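Local coordinates for protein aminotransferase (Paracoccus denitrificans, PDB 4GRX) that probably transfers amino groups from amine donors to carbonyl acceptors as a class III omega-aminotransferase, using a covalently held pyridoxal phosphate cofactor, at residues Pro366-Gly371 against Glu448-Leu453; Asn417-Leu422 against Glu454-Lys459. All blocks are in the same frame, centred on the assembly; numbering follows the deposited sequence.

Contact 1 (Pro366-Gly371 against Glu448-Leu453)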
# COMPACT_ATOMS: atom_id res chain seq x y z
N PRO A 366 27.69 16.42 14.60
CA PRO A 366 28.47 17.67 14.70
C PRO A 366 29.26 17.99 13.44
O PRO A 366 29.17 19.11 12.94
CB PRO A 366 29.42 17.38 15.86
CG PRO A 366 28.64 16.45 16.73
CD PRO A 366 27.94 15.55 15.77
N ARG A 367 30.01 17.01 12.94
CA ARG A 367 30.80 17.17 11.71
C ARG A 367 29.95 17.48 10.47
O ARG A 367 30.34 18.31 9.63
CB ARG A 367 31.63 15.92 11.47
CG ARG A 367 32.47 16.00 10.22
CD ARG A 367 33.05 14.64 9.88
NE ARG A 367 34.06 14.73 8.83
CZ ARG A 367 35.35 14.90 9.07
NH1 ARG A 367 35.78 15.01 10.32
NH2 ARG A 367 36.21 14.98 8.07
N PHE A 368 28.81 16.79 10.35
CA PHE A 368 27.83 16.97 9.28
C PHE A 368 27.34 18.41 9.29
O PHE A 368 27.29 19.07 8.26
CB PHE A 368 26.64 16.04 9.51
CG PHE A 368 25.86 15.68 8.26
CD1 PHE A 368 25.66 16.61 7.23
CD2 PHE A 368 25.27 14.42 8.15
CE1 PHE A 368 24.93 16.27 6.10
CE2 PHE A 368 24.52 14.08 7.04
CZ PHE A 368 24.35 15.00 6.01
N GLU A 369 26.98 18.89 10.48
CA GLU A 369 26.56 20.27 10.68
C GLU A 369 27.65 21.30 10.36
O GLU A 369 27.35 22.40 9.87
CB GLU A 369 26.06 20.47 12.11
CG GLU A 369 25.40 21.82 12.33
CD GLU A 369 24.75 21.94 13.69
OE1 GLU A 369 24.59 20.92 14.38
OE2 GLU A 369 24.40 23.08 14.05
N ALA A 370 28.90 20.95 10.65
CA ALA A 370 30.03 21.81 10.34
C ALA A 370 30.22 21.97 8.83
O ALA A 370 30.49 23.07 8.35
CB ALA A 370 31.29 21.28 11.00
N GLY A 371 30.04 20.88 8.08
CA GLY A 371 30.14 20.90 6.62
C GLY A 371 29.13 21.82 5.96
O GLY A 371 29.47 22.61 5.09
N GLU A 448 33.50 12.86 1.08
CA GLU A 448 33.27 12.62 -0.34
C GLU A 448 32.01 13.35 -0.81
O GLU A 448 32.03 14.06 -1.81
CB GLU A 448 33.15 11.13 -0.66
CG GLU A 448 33.21 10.86 -2.16
CD GLU A 448 32.86 9.45 -2.52
OE1 GLU A 448 32.87 8.58 -1.64
OE2 GLU A 448 32.57 9.21 -3.71
N MET A 449 30.94 13.16 -0.04
CA MET A 449 29.64 13.78 -0.29
C MET A 449 29.71 15.31 -0.33
O MET A 449 29.14 15.91 -1.23
CB MET A 449 28.66 13.33 0.79
CG MET A 449 27.32 14.05 0.80
SD MET A 449 26.41 13.63 2.29
CE MET A 449 27.34 14.54 3.52
N PHE A 450 30.41 15.92 0.63
CA PHE A 450 30.55 17.37 0.67
C PHE A 450 31.31 17.91 -0.53
O PHE A 450 30.81 18.76 -1.25
CB PHE A 450 31.25 17.83 1.94
CG PHE A 450 30.39 17.74 3.16
CD1 PHE A 450 29.04 18.05 3.10
CD2 PHE A 450 30.94 17.37 4.37
CE1 PHE A 450 28.25 17.97 4.22
CE2 PHE A 450 30.15 17.29 5.51
CZ PHE A 450 28.80 17.59 5.43
N GLU A 451 32.54 17.42 -0.70
CA GLU A 451 33.37 17.79 -1.86
C GLU A 451 32.58 17.69 -3.18
O GLU A 451 32.60 18.61 -4.00
CB GLU A 451 34.63 16.92 -1.86
CG GLU A 451 35.45 16.92 -3.14
CD GLU A 451 36.76 16.16 -2.98
OE1 GLU A 451 36.83 15.23 -2.14
OE2 GLU A 451 37.73 16.50 -3.69
N LYS A 452 31.86 16.59 -3.38
CA LYS A 452 31.04 16.44 -4.60
C LYS A 452 29.91 17.47 -4.70
O LYS A 452 29.72 18.10 -5.76
CB LYS A 452 30.53 15.00 -4.74
CG LYS A 452 31.64 14.03 -5.13
CD LYS A 452 31.19 12.59 -5.15
CE LYS A 452 32.26 11.71 -5.78
NZ LYS A 452 31.72 10.36 -6.03
N LEU A 453 29.18 17.67 -3.59
CA LEU A 453 28.11 18.66 -3.52
C LEU A 453 28.60 20.06 -3.84
O LEU A 453 27.94 20.79 -4.56
CB LEU A 453 27.44 18.63 -2.14
CG LEU A 453 26.21 19.54 -1.95
CD1 LEU A 453 25.21 19.40 -3.09
CD2 LEU A 453 25.54 19.26 -0.61
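Phe368 and Phe450 meet between two helices of the C-terminal part of a class III aminotransferase, 357-375 and 443-463, both near the three-stranded antiparallel sheet that includes strand 432-435. The short segments run almost parallel, their axes at 11° and 11.2 Å apart, a wide spacing that the Phe450 side chain bridges. The far end of its ring reaches the other helix, where CZ of Phe450 comes 3.5 Å from the carbonyl O of Phe368. Gly371 CA lies over one face of the Phe450 ring, 4.0 Å from its centroid in a CH-pi contact; with no side chain at this position, the backbone itself meets the ring. Met449 CE covers the opposite face, offset toward the rim.

Phe368 comes in obliquely, on the side of the Phe450 ring where Met449 CE lies. The two phenyl planes are turned 76° from each other, with CD1 of Phe368 3.7 Å from CZ of Phe450. The Met449 chain, bent at chi3 (72°), crosses Phe368 at about a right angle and puts its CE 3.9 Å from Phe368 CZ; its sulfur makes a Met-aromatic contact with the same ring. Beyond the two segments, the Phe368 ring touches Leu435 and Trp391 and meets Phe389 edge-to-face, while the guanidinium of Arg367 forms a salt bridge with Asp447. An alanine in place of Phe368 would probably leave a gap where the ring stood, with the Met449 methyl, Phe450 and Phe389 losing their aromatic neighbour, though the backbone contact of Phe450 CZ would stay. Aromatic and methionine side chains packed between the two helices and against the sheet form an apolar core, consistent with the alpha/beta C-terminal domain of fold-type I aminotransferases.

Contact 2 (Asn417-Leu422 against Glu454-Lys459)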
# COMPACT_ATOMS: atom_id res chain seq x y z
N ASN A 417 21.02 16.66 -11.47
CA ASN A 417 21.79 16.26 -12.65
C ASN A 417 23.34 16.42 -12.53
O ASN A 417 24.10 15.47 -12.76
CB ASN A 417 21.24 16.96 -13.91
CG ASN A 417 19.80 16.56 -14.21
OD1 ASN A 417 19.41 15.42 -14.01
ND2 ASN A 417 19.00 17.51 -14.71
N THR A 418 23.80 17.60 -12.15
CA THR A 418 25.23 17.83 -11.98
C THR A 418 25.83 16.92 -10.92
O THR A 418 26.91 16.40 -11.10
CB THR A 418 25.54 19.30 -11.68
OG1 THR A 418 25.02 20.10 -12.75
CG2 THR A 418 27.03 19.53 -11.57
N CYS A 419 25.13 16.72 -9.81
CA CYS A 419 25.58 15.80 -8.74
C CYS A 419 25.74 14.38 -9.26
O CYS A 419 26.79 13.76 -9.06
CB CYS A 419 24.59 15.80 -7.58
SG CYS A 419 24.92 17.08 -6.34
N THR A 420 24.70 13.88 -9.92
CA THR A 420 24.75 12.58 -10.56
C THR A 420 25.98 12.48 -11.48
O THR A 420 26.67 11.48 -11.46
CB THR A 420 23.42 12.28 -11.29
OG1 THR A 420 22.39 12.15 -10.32
CG2 THR A 420 23.48 10.97 -12.08
N ASP A 421 26.27 13.52 -12.25
CA ASP A 421 27.39 13.46 -13.20
C ASP A 421 28.73 13.36 -12.53
O ASP A 421 29.67 12.88 -13.14
CB ASP A 421 27.40 14.65 -14.15
CG ASP A 421 26.30 14.59 -15.17
OD1 ASP A 421 25.85 13.46 -15.49
OD2 ASP A 421 25.87 15.65 -15.64
N LEU A 422 28.79 13.80 -11.27
CA LEU A 422 30.00 13.76 -10.45
C LEU A 422 30.04 12.55 -9.51
O LEU A 422 30.91 12.46 -8.64
CB LEU A 422 30.10 15.03 -9.62
CG LEU A 422 30.23 16.33 -10.41
CD1 LEU A 422 29.69 17.49 -9.60
CD2 LEU A 422 31.67 16.56 -10.86
N GLU A 454 29.76 20.43 -3.30
CA GLU A 454 30.31 21.77 -3.46
C GLU A 454 30.66 22.10 -4.89
O GLU A 454 30.40 23.20 -5.36
CB GLU A 454 31.57 21.91 -2.62
CG GLU A 454 31.35 21.84 -1.13
CD GLU A 454 32.10 22.94 -0.43
OE1 GLU A 454 32.85 22.66 0.53
OE2 GLU A 454 31.93 24.10 -0.88
N LYS A 455 31.28 21.13 -5.56
CA LYS A 455 31.64 21.26 -6.97
C LYS A 455 30.38 21.50 -7.80
O LYS A 455 30.31 22.47 -8.57
CB LYS A 455 32.39 20.02 -7.43
CG LYS A 455 33.34 20.26 -8.60
CD LYS A 455 34.27 19.07 -8.84
CE LYS A 455 34.96 18.62 -7.55
NZ LYS A 455 36.16 17.79 -7.82
N ALA A 456 29.39 20.64 -7.61
CA ALA A 456 28.06 20.79 -8.21
C ALA A 456 27.50 22.20 -7.99
O ALA A 456 27.08 22.85 -8.95
CB ALA A 456 27.11 19.74 -7.67
N LEU A 457 27.53 22.68 -6.75
CA LEU A 457 27.04 24.03 -6.47
C LEU A 457 27.82 25.12 -7.22
O LEU A 457 27.22 26.05 -7.77
CB LEU A 457 26.97 24.32 -4.96
CG LEU A 457 26.06 23.45 -4.08
CD1 LEU A 457 26.24 23.78 -2.61
CD2 LEU A 457 24.59 23.55 -4.47
N ASP A 458 29.15 25.01 -7.25
CA ASP A 458 29.98 26.00 -7.95
C ASP A 458 29.57 26.07 -9.40
O ASP A 458 29.34 27.15 -9.95
CB ASP A 458 31.46 25.63 -7.88
CG ASP A 458 32.07 25.81 -6.49
OD1 ASP A 458 31.35 26.14 -5.52
OD2 ASP A 458 33.29 25.61 -6.38
N LYS A 459 29.47 24.89 -10.02
CA LYS A 459 29.16 24.76 -11.43
C LYS A 459 27.79 25.36 -11.75
O LYS A 459 27.70 26.22 -12.63
CB LYS A 459 29.22 23.28 -11.84
CG LYS A 459 29.55 23.03 -13.29
CD LYS A 459 29.96 21.57 -13.46
CE LYS A 459 30.88 21.38 -14.66
NZ LYS A 459 30.23 21.86 -15.91
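The backbone N of Leu422 is held by two carbonyls of the preceding turn, donating to Cys419 O at 3.0 Å and more weakly to Thr418 O at 3.2 Å. This holds the backbone of Leu422 where its side chain faces helix 443-463. There CD1 rests 3.7 Å from Ala456 N and also touches the Ala456 methyl, while the other branch, CD2, lies against CD of Lys455, the two chains crossing obliquely.

In the C-terminal region of the aminotransferase this is a crossing of helix 411-421 over helix 443-463, with Leu422, in the turn that follows the first, adding its side chain. The N-to-C directions of the short segments stand at 133° and their axes 8.9 Å apart at closest approach.

Ala456 is the small residue that the opposing segment gathers round. Its CB meets SG of Cys419 at 3.7 Å and the methyl of Thr418 besides. Thr418 CG2, anti to the backbone N, is 3.7 Å from Ala456 CA, whereas OG1 sits beside the backbone N and is hydrogen-bonded to Arg414 O one turn back. The threonine therefore offers carbon to its neighbour and spends its hydroxyl on its own helix. On the exposed side, the aliphatic part of Lys459 runs up to Thr418, its CD 4.0 Å from Thr418 CG2. Glu454 and Asp458 of the same helix both form salt bridges with Arg378.

Both contacts use helix 443-463 at successive turns, contact 1 joining it to helix 357-375 and contact 2 to helix 411-421; their centres are about 14 Å apart. Contact 1 is the buried one, built from aromatic rings, a methionine and a bare glycine backbone between widely spaced, nearly parallel segments. Contact 2 is partly buried; its shorter axis distance is consistent with a small alanine at the crossing, and lysine methylenes finish the exposed side. They meet at Leu453 CD1 against Cys419 SG and at Lys452 CE against Leu422 O. Contacts across both are van der Waals, mostly between carbon atoms; salt bridges run within 448-453 or to residues outside, and none spans either pair of segments.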